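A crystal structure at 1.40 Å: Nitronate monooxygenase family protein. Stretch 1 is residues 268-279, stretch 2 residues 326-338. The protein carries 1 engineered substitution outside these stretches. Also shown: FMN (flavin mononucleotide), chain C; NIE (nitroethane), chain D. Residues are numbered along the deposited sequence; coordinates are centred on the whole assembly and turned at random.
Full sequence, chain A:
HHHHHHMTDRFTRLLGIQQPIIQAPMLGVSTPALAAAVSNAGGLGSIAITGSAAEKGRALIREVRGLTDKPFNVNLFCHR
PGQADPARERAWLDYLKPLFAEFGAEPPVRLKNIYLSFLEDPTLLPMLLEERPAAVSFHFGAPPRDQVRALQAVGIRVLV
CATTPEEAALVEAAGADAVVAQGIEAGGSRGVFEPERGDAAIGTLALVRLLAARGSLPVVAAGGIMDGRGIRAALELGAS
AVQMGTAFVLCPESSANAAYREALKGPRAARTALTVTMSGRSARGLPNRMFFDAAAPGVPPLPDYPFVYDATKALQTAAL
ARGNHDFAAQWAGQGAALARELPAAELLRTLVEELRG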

ATOM      1  N   ARG A 268       1.414 -19.905  -3.992  1.00 13.30           N
ATOM      2  CA  ARG A 268       1.942 -18.685  -4.604  1.00 11.98           C
ATOM      3  C   ARG A 268       1.074 -17.462  -4.300  1.00 14.29           C
ATOM      4  O   ARG A 268       1.561 -16.333  -4.339  1.00 13.18           O
ATOM      5  CB  ARG A 268       2.125 -18.855  -6.111  1.00 11.94           C
ATOM      6  CG  ARG A 268       3.201 -19.870  -6.480  1.00 12.54           C
ATOM      7  CD  ARG A 268       3.240 -20.117  -7.985  1.00 14.76           C
ATOM      8  NE  ARG A 268       3.464 -18.865  -8.710  1.00 14.15           N
ATOM      9  CZ  ARG A 268       3.042 -18.621  -9.944  1.00 12.23           C
ATOM     10  NH1 ARG A 268       2.389 -19.555 -10.618  1.00 13.56           N
ATOM     11  NH2 ARG A 268       3.289 -17.440 -10.502  1.00 11.43           N
ATOM     12  N   ALA A 269      -0.192 -17.688  -3.959  1.00 13.53           N
ATOM     13  CA  ALA A 269      -1.104 -16.583  -3.638  1.00 14.43           C
ATOM     14  C   ALA A 269      -0.683 -15.814  -2.387  1.00 15.49           C
ATOM     15  O   ALA A 269      -1.193 -14.719  -2.114  1.00 15.69           O
ATOM     16  CB  ALA A 269      -2.549 -17.090  -3.503  1.00 14.51           C
ATOM     17  N   ALA A 270       0.256 -16.375  -1.633  1.00 13.86           N
ATOM     18  CA  ALA A 270       0.752 -15.717  -0.431  1.00 15.92           C
ATOM     19  C   ALA A 270       1.570 -14.467  -0.731  1.00 14.38           C
ATOM     20  O   ALA A 270       1.810 -13.659   0.163  1.00 17.84           O
ATOM     21  CB  ALA A 270       1.566 -16.686   0.413  1.00 18.53           C
ATOM     22  N   ARG A 271       2.034 -14.299  -1.965  1.00 11.12           N
ATOM     23  CA  ARG A 271       2.857 -13.122  -2.242  1.00 13.82           C
ATOM     24  C   ARG A 271       2.687 -12.607  -3.674  1.00 13.13           C
ATOM     25  O   ARG A 271       2.795 -13.359  -4.652  1.00 14.57           O
ATOM     26  CB  ARG A 271       4.329 -13.419  -1.899  1.00 16.86           C
ATOM     27  CG  ARG A 271       5.332 -12.261  -2.049  1.00 22.45           C
ATOM     28  CD  ARG A 271       5.336 -11.237  -0.897  1.00 20.31           C
ATOM     29  NE  ARG A 271       5.376 -11.787   0.464  1.00 23.83           N
ATOM     30  CZ  ARG A 271       6.394 -11.682   1.317  1.00 28.00           C
ATOM     31  NH1 ARG A 271       7.512 -11.054   0.970  1.00 33.98           N
ATOM     32  NH2 ARG A 271       6.285 -12.201   2.538  1.00 19.37           N
ATOM     33  N   THR A 272       2.343 -11.328  -3.784  1.00 11.18           N
ATOM     34  CA  THR A 272       2.325 -10.653  -5.079  1.00  8.78           C
ATOM     35  C   THR A 272       3.471  -9.651  -5.152  1.00 10.59           C
ATOM     36  O   THR A 272       4.052  -9.270  -4.133  1.00 10.24           O
ATOM     37  CB  THR A 272       1.001  -9.904  -5.355  1.00  8.42           C
ATOM     38  OG1 THR A 272       0.875  -8.790  -4.453  1.00  9.58           O
ATOM     39  CG2 THR A 272      -0.207 -10.836  -5.210  1.00  9.68           C
ATOM     40  N   ALA A 273       3.799  -9.213  -6.357  1.00  9.20           N
ATOM     41  CA  ALA A 273       4.837  -8.204  -6.540  1.00  9.22           C
ATOM     42  C   ALA A 273       4.530  -7.357  -7.755  1.00  9.16           C
ATOM     43  O   ALA A 273       3.741  -7.752  -8.624  1.00  9.15           O
ATOM     44  CB  ALA A 273       6.209  -8.858  -6.683  1.00 12.01           C
ATOM     45  N   LEU A 274       5.160  -6.189  -7.806  1.00  9.49           N
ATOM     46  CA  LEU A 274       5.065  -5.306  -8.960  1.00  9.46           C
ATOM     47  C   LEU A 274       6.196  -5.582  -9.932  1.00 12.46           C
ATOM     48  O   LEU A 274       7.330  -5.862  -9.529  1.00 14.05           O
ATOM     49  CB  LEU A 274       5.149  -3.847  -8.513  1.00 10.58           C
ATOM     50  CG  LEU A 274       3.974  -3.380  -7.664  1.00 11.73           C
ATOM     51  CD1 LEU A 274       4.288  -2.051  -6.974  1.00 15.11           C
ATOM     52  CD2 LEU A 274       2.760  -3.235  -8.559  1.00 10.47           C
ATOM     53  N   THR A 275       5.892  -5.499 -11.221  1.00 10.54           N
ATOM     54  CA  THR A 275       6.908  -5.652 -12.248  1.00 11.05           C
ATOM     55  C   THR A 275       6.646  -4.685 -13.396  1.00 11.42           C
ATOM     56  O   THR A 275       5.494  -4.406 -13.740  1.00  9.91           O
ATOM     57  CB  THR A 275       6.951  -7.099 -12.795  1.00 12.71           C
ATOM     58  OG1 THR A 275       7.947  -7.193 -13.824  1.00 15.54           O
ATOM     59  CG2 THR A 275       5.581  -7.534 -13.368  1.00 11.02           C
ATOM     60  N   VAL A 276       7.721  -4.163 -13.978  1.00 12.37           N
ATOM     61  CA  VAL A 276       7.609  -3.407 -15.221  1.00 11.38           C
ATOM     62  C   VAL A 276       8.123  -4.203 -16.416  1.00 10.69           C
ATOM     63  O   VAL A 276       7.950  -3.781 -17.555  1.00 12.36           O
ATOM     64  CB  VAL A 276       8.376  -2.065 -15.183  1.00 11.57           C
ATOM     65  CG1 VAL A 276       7.861  -1.193 -14.060  1.00 15.84           C
ATOM     66  CG2 VAL A 276       9.891  -2.299 -15.084  1.00 13.98           C
ATOM     67  N   THR A 277       8.743  -5.351 -16.162  1.00 11.69           N
ATOM     68  CA  THR A 277       9.396  -6.100 -17.246  1.00 12.86           C
ATOM     69  C   THR A 277       8.438  -6.987 -18.047  1.00 13.30           C
ATOM     70  O   THR A 277       8.763  -7.423 -19.156  1.00 14.69           O
ATOM     71  CB  THR A 277      10.596  -6.918 -16.732  1.00 12.09           C
ATOM     72  OG1 THR A 277      10.207  -7.673 -15.580  1.00 14.57           O
ATOM     73  CG2 THR A 277      11.750  -5.984 -16.359  1.00 14.22           C
ATOM     74  N   MET A 278       7.263  -7.252 -17.494  1.00 12.77           N
ATOM     75  CA  MET A 278       6.232  -8.001 -18.206  1.00 12.34           C
ATOM     76  C   MET A 278       5.632  -7.201 -19.364  1.00 14.18           C
ATOM     77  O   MET A 278       5.514  -7.702 -20.484  1.00 13.26           O
ATOM     78  CB  MET A 278       5.122  -8.426 -17.229  1.00 14.09           C
ATOM     79  CG  MET A 278       4.013  -9.284 -17.843  1.00 15.31           C
ATOM     80  SD  MET A 278       4.357 -11.054 -17.850  1.00 14.13           S
ATOM     81  CE  MET A 278       4.317 -11.394 -16.088  1.00 16.05           C
ATOM     82  N   SER A 279       5.255  -5.953 -19.109  1.00 11.65           N
ATOM     83  CA  SER A 279       4.467  -5.218 -20.089  1.00 14.35           C
ATOM     84  C   SER A 279       5.049  -3.868 -20.458  1.00 13.37           C
ATOM     85  O   SER A 279       4.617  -3.259 -21.433  1.00 15.30           O
ATOM     86  CB  SER A 279       3.062  -4.996 -19.549  1.00 14.84           C
ATOM     87  OG  SER A 279       3.100  -4.027 -18.513  1.00 12.90           O
ATOM     88  N   ASP A 326       5.811 -20.618 -16.690  1.00 12.82           N
ATOM     89  CA  ASP A 326       6.602 -19.769 -15.786  1.00 13.03           C
ATOM     90  C   ASP A 326       6.781 -18.330 -16.259  1.00 13.09           C
ATOM     91  O   ASP A 326       7.475 -17.547 -15.610  1.00 12.82           O
ATOM     92  CB  ASP A 326       7.983 -20.386 -15.525  1.00 14.41           C
ATOM     93  CG  ASP A 326       7.920 -21.613 -14.643  1.00 23.14           C
ATOM     94  OD1 ASP A 326       6.895 -21.819 -13.954  1.00 20.83           O
ATOM     95  OD2 ASP A 326       8.912 -22.371 -14.635  1.00 23.69           O
ATOM     96  N   PHE A 327       6.161 -17.978 -17.383  1.00 10.83           N
ATOM     97  CA  PHE A 327       6.257 -16.630 -17.932  1.00  9.98           C
ATOM     98  C   PHE A 327       4.883 -15.982 -18.037  1.00 10.14           C
ATOM     99  O   PHE A 327       4.751 -14.864 -18.531  1.00 12.51           O
ATOM    100  CB  PHE A 327       6.947 -16.666 -19.306  1.00 12.40           C
ATOM    101  CG  PHE A 327       8.354 -17.156 -19.241  1.00 12.02           C
ATOM    102  CD1 PHE A 327       8.632 -18.513 -19.209  1.00 12.50           C
ATOM    103  CD2 PHE A 327       9.405 -16.258 -19.166  1.00 14.01           C
ATOM    104  CE1 PHE A 327       9.940 -18.967 -19.115  1.00 13.68           C
ATOM    105  CE2 PHE A 327      10.726 -16.707 -19.072  1.00 14.87           C
ATOM    106  CZ  PHE A 327      10.988 -18.070 -19.053  1.00 13.86           C
ATOM    107  N   ALA A 328       3.863 -16.687 -17.559  1.00 10.95           N
ATOM    108  CA  ALA A 328       2.476 -16.234 -17.678  1.00 10.80           C
ATOM    109  C   ALA A 328       2.183 -14.928 -16.945  1.00 10.33           C
ATOM    110  O   ALA A 328       2.858 -14.563 -15.968  1.00 11.79           O
ATOM    111  CB  ALA A 328       1.526 -17.322 -17.191  1.00 12.22           C
ATOM    112  N   ALA A 329       1.163 -14.222 -17.426  1.00 11.06           N
ATOM    113  CA  ALA A 329       0.670 -13.043 -16.728  1.00 12.94           C
ATOM    114  C   ALA A 329      -0.445 -13.492 -15.790  1.00 12.03           C
ATOM    115  O   ALA A 329      -1.593 -13.700 -16.208  1.00 14.78           O
ATOM    116  CB  ALA A 329       0.158 -12.001 -17.716  1.00 14.35           C
ATOM    117  N   GLN A 330      -0.098 -13.667 -14.520  1.00  8.72           N
ATOM    118  CA  GLN A 330      -1.055 -14.141 -13.530  1.00  8.91           C
ATOM    119  C   GLN A 330      -1.294 -13.025 -12.535  1.00  9.76           C
ATOM    120  O   GLN A 330      -0.778 -13.029 -11.418  1.00  9.81           O
ATOM    121  CB  GLN A 330      -0.537 -15.433 -12.878  1.00  8.03           C
ATOM    122  CG  GLN A 330      -0.481 -16.584 -13.908  1.00 10.08           C
ATOM    123  CD  GLN A 330       0.343 -17.776 -13.465  1.00 11.26           C
ATOM    124  OE1 GLN A 330       1.180 -17.680 -12.572  1.00 12.13           O
ATOM    125  NE2 GLN A 330       0.117 -18.917 -14.115  1.00 10.27           N
ATOM    126  N   TRP A 331      -2.068 -12.039 -12.973  1.00  8.52           N
ATOM    127  CA  TRP A 331      -2.300 -10.855 -12.159  1.00  9.71           C
ATOM    128  C   TRP A 331      -3.141 -11.170 -10.913  1.00  9.57           C
ATOM    129  O   TRP A 331      -4.059 -11.985 -10.946  1.00  8.99           O
ATOM    130  CB  TRP A 331      -2.979  -9.772 -12.988  1.00 10.77           C
ATOM    131  CG  TRP A 331      -2.307  -9.459 -14.306  1.00 12.79           C
ATOM    132  CD1 TRP A 331      -2.869  -9.549 -15.547  1.00 22.79           C
ATOM    133  CD2 TRP A 331      -0.957  -9.018 -14.503  1.00 12.95           C
ATOM    134  NE1 TRP A 331      -1.950  -9.177 -16.507  1.00 20.72           N
ATOM    135  CE2 TRP A 331      -0.781  -8.851 -15.896  1.00 19.68           C
ATOM    136  CE3 TRP A 331       0.106  -8.754 -13.645  1.00 16.21           C
ATOM    137  CZ2 TRP A 331       0.437  -8.418 -16.436  1.00 16.80           C
ATOM    138  CZ3 TRP A 331       1.317  -8.333 -14.192  1.00 17.89           C
ATOM    139  CH2 TRP A 331       1.464  -8.165 -15.571  1.00 17.98           C
ATOM    140  N   ALA A 332      -2.819 -10.503  -9.810  1.00  9.21           N
ATOM    141  CA  ALA A 332      -3.506 -10.714  -8.548  1.00  8.90           C
ATOM    142  C   ALA A 332      -3.191  -9.566  -7.602  1.00  8.03           C
ATOM    143  O   ALA A 332      -2.065  -9.073  -7.583  1.00  8.69           O
ATOM    144  CB  ALA A 332      -3.085 -12.049  -7.926  1.00  9.40           C
ATOM    145  N   GLY A 333      -4.196  -9.155  -6.828  1.00  7.40           N
ATOM    146  CA  GLY A 333      -4.048  -8.117  -5.819  1.00  7.36           C
ATOM    147  C   GLY A 333      -3.540  -8.667  -4.496  1.00  7.17           C
ATOM    148  O   GLY A 333      -3.387  -9.888  -4.324  1.00  7.58           O
ATOM    149  N   GLN A 334      -3.320  -7.773  -3.540  1.00  6.31           N
ATOM    150  CA  GLN A 334      -2.707  -8.167  -2.275  1.00  6.13           C
ATOM    151  C   GLN A 334      -3.666  -8.936  -1.365  1.00  7.10           C
ATOM    152  O   GLN A 334      -3.246  -9.453  -0.332  1.00  9.72           O
ATOM    153  CB  GLN A 334      -2.096  -6.954  -1.566  1.00  6.70           C
ATOM    154  CG  GLN A 334      -0.868  -6.399  -2.286  1.00  6.50           C
ATOM    155  CD  GLN A 334      -0.246  -5.226  -1.553  1.00  8.01           C
ATOM    156  OE1 GLN A 334      -0.935  -4.474  -0.870  1.00  8.20           O
ATOM    157  NE2 GLN A 334       1.077  -5.081  -1.672  1.00  7.57           N
ATOM    158  N   GLY A 335      -4.933  -9.044  -1.753  1.00  7.93           N
ATOM    159  CA  GLY A 335      -5.869  -9.912  -1.052  1.00  8.48           C
ATOM    160  C   GLY A 335      -5.988 -11.296  -1.667  1.00  7.83           C
ATOM    161  O   GLY A 335      -6.932 -12.028  -1.343  1.00  8.69           O
ATOM    162  N   ALA A 336      -5.033 -11.651  -2.525  1.00  7.68           N
ATOM    163  CA  ALA A 336      -5.077 -12.914  -3.270  1.00  8.97           C
ATOM    164  C   ALA A 336      -5.338 -14.156  -2.426  1.00 10.25           C
ATOM    165  O   ALA A 336      -6.091 -15.042  -2.856  1.00  9.70           O
ATOM    166  CB  ALA A 336      -3.808 -13.102  -4.088  1.00 10.99           C
ATOM    167  N   ALA A 337      -4.754 -14.217  -1.229  1.00  9.75           N
ATOM    168  CA  ALA A 337      -4.918 -15.409  -0.388  1.00 10.16           C
ATOM    169  C   ALA A 337      -6.356 -15.611   0.073  1.00 11.38           C
ATOM    170  O   ALA A 337      -6.713 -16.695   0.565  1.00 14.86           O
ATOM    171  CB  ALA A 337      -3.974 -15.365   0.812  1.00 13.48           C
ATOM    172  N   LEU A 338      -7.191 -14.596  -0.107  1.00  9.52           N
ATOM    173  CA  LEU A 338      -8.596 -14.686   0.284  1.00 10.07           C
ATOM    174  C   LEU A 338      -9.517 -15.023  -0.895  1.00 10.52           C
ATOM    175  O   LEU A 338     -10.750 -14.967  -0.770  1.00 11.56           O
ATOM    176  CB  LEU A 338      -9.047 -13.381   0.933  1.00 11.52           C
ATOM    177  CG  LEU A 338      -8.153 -12.901   2.076  1.00 14.36           C
ATOM    178  CD1 LEU A 338      -8.605 -11.517   2.547  1.00 15.29           C
ATOM    179  CD2 LEU A 338      -8.155 -13.903   3.208  1.00 17.33           C
TER
HETATM  180  N1  FMN C 401      -7.973  -2.489 -15.029  1.00 26.23           N
HETATM  181  C2  FMN C 401      -8.249  -1.900 -16.255  1.00 22.75           C
HETATM  182  O2  FMN C 401      -8.547  -0.712 -16.291  1.00 31.43           O
HETATM  183  N3  FMN C 401      -8.226  -2.625 -17.425  1.00 21.59           N
HETATM  184  C4  FMN C 401      -7.888  -3.961 -17.370  1.00 21.28           C
HETATM  185  O4  FMN C 401      -7.840  -4.646 -18.388  1.00 20.96           O
HETATM  186  C4A FMN C 401      -7.600  -4.549 -16.152  1.00 27.42           C
HETATM  187  N5  FMN C 401      -7.265  -5.878 -16.136  1.00 27.68           N
HETATM  188  C5A FMN C 401      -6.991  -6.512 -14.948  1.00 23.83           C
HETATM  189  C6  FMN C 401      -6.670  -7.862 -14.980  1.00 22.71           C
HETATM  190  C7  FMN C 401      -6.400  -8.547 -13.814  1.00 21.93           C
HETATM  191  C7M FMN C 401      -6.085 -10.011 -13.930  1.00 23.97           C
HETATM  192  C8  FMN C 401      -6.424  -7.870 -12.595  1.00 21.00           C
HETATM  193  C8M FMN C 401      -6.112  -8.599 -11.319  1.00 22.62           C
HETATM  194  C9  FMN C 401      -6.742  -6.507 -12.568  1.00 23.22           C
HETATM  195  C9A FMN C 401      -7.034  -5.814 -13.749  1.00 24.50           C
HETATM  196  N10 FMN C 401      -7.362  -4.458 -13.756  1.00 25.57           N
HETATM  197  C10 FMN C 401      -7.638  -3.826 -14.966  1.00 24.26           C
HETATM  198  C1' FMN C 401      -7.383  -3.673 -12.469  1.00 23.08           C
HETATM  199  C2' FMN C 401      -8.760  -3.599 -11.833  1.00 23.73           C
HETATM  200  O2' FMN C 401      -9.554  -2.684 -12.544  1.00 23.23           O
HETATM  201  C3' FMN C 401      -8.673  -3.117 -10.391  1.00 20.65           C
HETATM  202  O3' FMN C 401      -7.834  -1.989 -10.259  1.00 19.08           O
HETATM  203  C4' FMN C 401      -8.075  -4.236  -9.568  1.00 18.01           C
HETATM  204  O4' FMN C 401      -8.536  -5.482 -10.058  1.00 20.42           O
HETATM  205  C5' FMN C 401      -8.534  -4.079  -8.129  1.00 17.85           C
HETATM  206  O5' FMN C 401      -7.655  -4.870  -7.390  1.00 10.56           O
HETATM  207  P   FMN C 401      -8.091  -6.286  -6.811  1.00  7.93           P
HETATM  208  O1P FMN C 401      -9.591  -6.340  -6.693  1.00 10.49           O
HETATM  209  O2P FMN C 401      -7.381  -6.450  -5.503  1.00  8.78           O
HETATM  210  O3P FMN C 401      -7.627  -7.277  -7.826  1.00 10.36           O
HETATM  211  N3  NIE D 402      -3.830  -5.747 -16.526  1.00 29.80           N
HETATM  212  C1  NIE D 402      -3.818  -3.863 -17.970  1.00 26.38           C
HETATM  213  C2  NIE D 402      -4.068  -5.352 -17.869  1.00 26.71           C
HETATM  214  O4  NIE D 402      -4.301  -5.071 -15.615  1.00 26.09           O
HETATM  215  O5  NIE D 402      -2.789  -6.591 -16.267  1.00 33.58           O
HETATM  216  O   HOH W   1       1.751 -21.193 -13.349  1.00 13.76           O
HETATM  217  O   HOH W   2       2.912  -7.556  -2.085  1.00  8.94           O

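Two loop-rich segments can be joined mainly by packing, with few direct polar bonds, the side chains being small where the backbones run close and long where they diverge, and this nitronate monooxygenase family protein illustrates the point: about 510 Å² is buried between the stretches, yet one side-chain pair supplies all the direct hydrogen bonds.

That pair is Arg-268 and Gln-330. The arginine CB points sideways, but its chain (m, t, p) carries the guanidinium to Gln-330, where NH1 and NH2 each donate to OE1 at 3.0 Å. The oxygen lies near the guanidinium plane, so a single acceptor serves both nitrogens, though the N-H...O angles of 135° are bent.

Water extends the polar contact. Water 1 accepts from Gln-330 NE2 (2.9 Å) and, weakly, from Arg-268 NH1 (3.2 Å), so both ends of the amide are used. Water 2 accepts from Gln-334 NE2 (3.1 Å) and donates to Thr-272 O (2.9 Å), linking a side chain to the opposing backbone.

The remaining contacts are packing. Ala-269 and Ala-336 each point toward the other stretch, their CB atoms 4.2 Å apart, and their small methyls accompany a backbone approach of 5.1 Å between Ala-269 CA and Ala-337 CA. Buried Thr-272 turns its CG2 methyl to the turn from Gly-333 to Ala-336, 3.4 Å from Gly-333 O and 4.1 Å from Ala-332 CB. Gly-333 suits its place because a CB there would clash with FMN O2P.

At the other end, Met-278 bends its flexible chain (t, p, p) so that CE lies 3.5 Å from Ala-328 O and SD lies 4.3 Å from Ala-329 CB. Its CG packs 3.6 Å from Trp-331 CH2. Although the tryptophan CB points away, its broad ring reaches back to Met-278 and meets Thr-275 CG2 at its edge, while nitroethane O5 lies over one face.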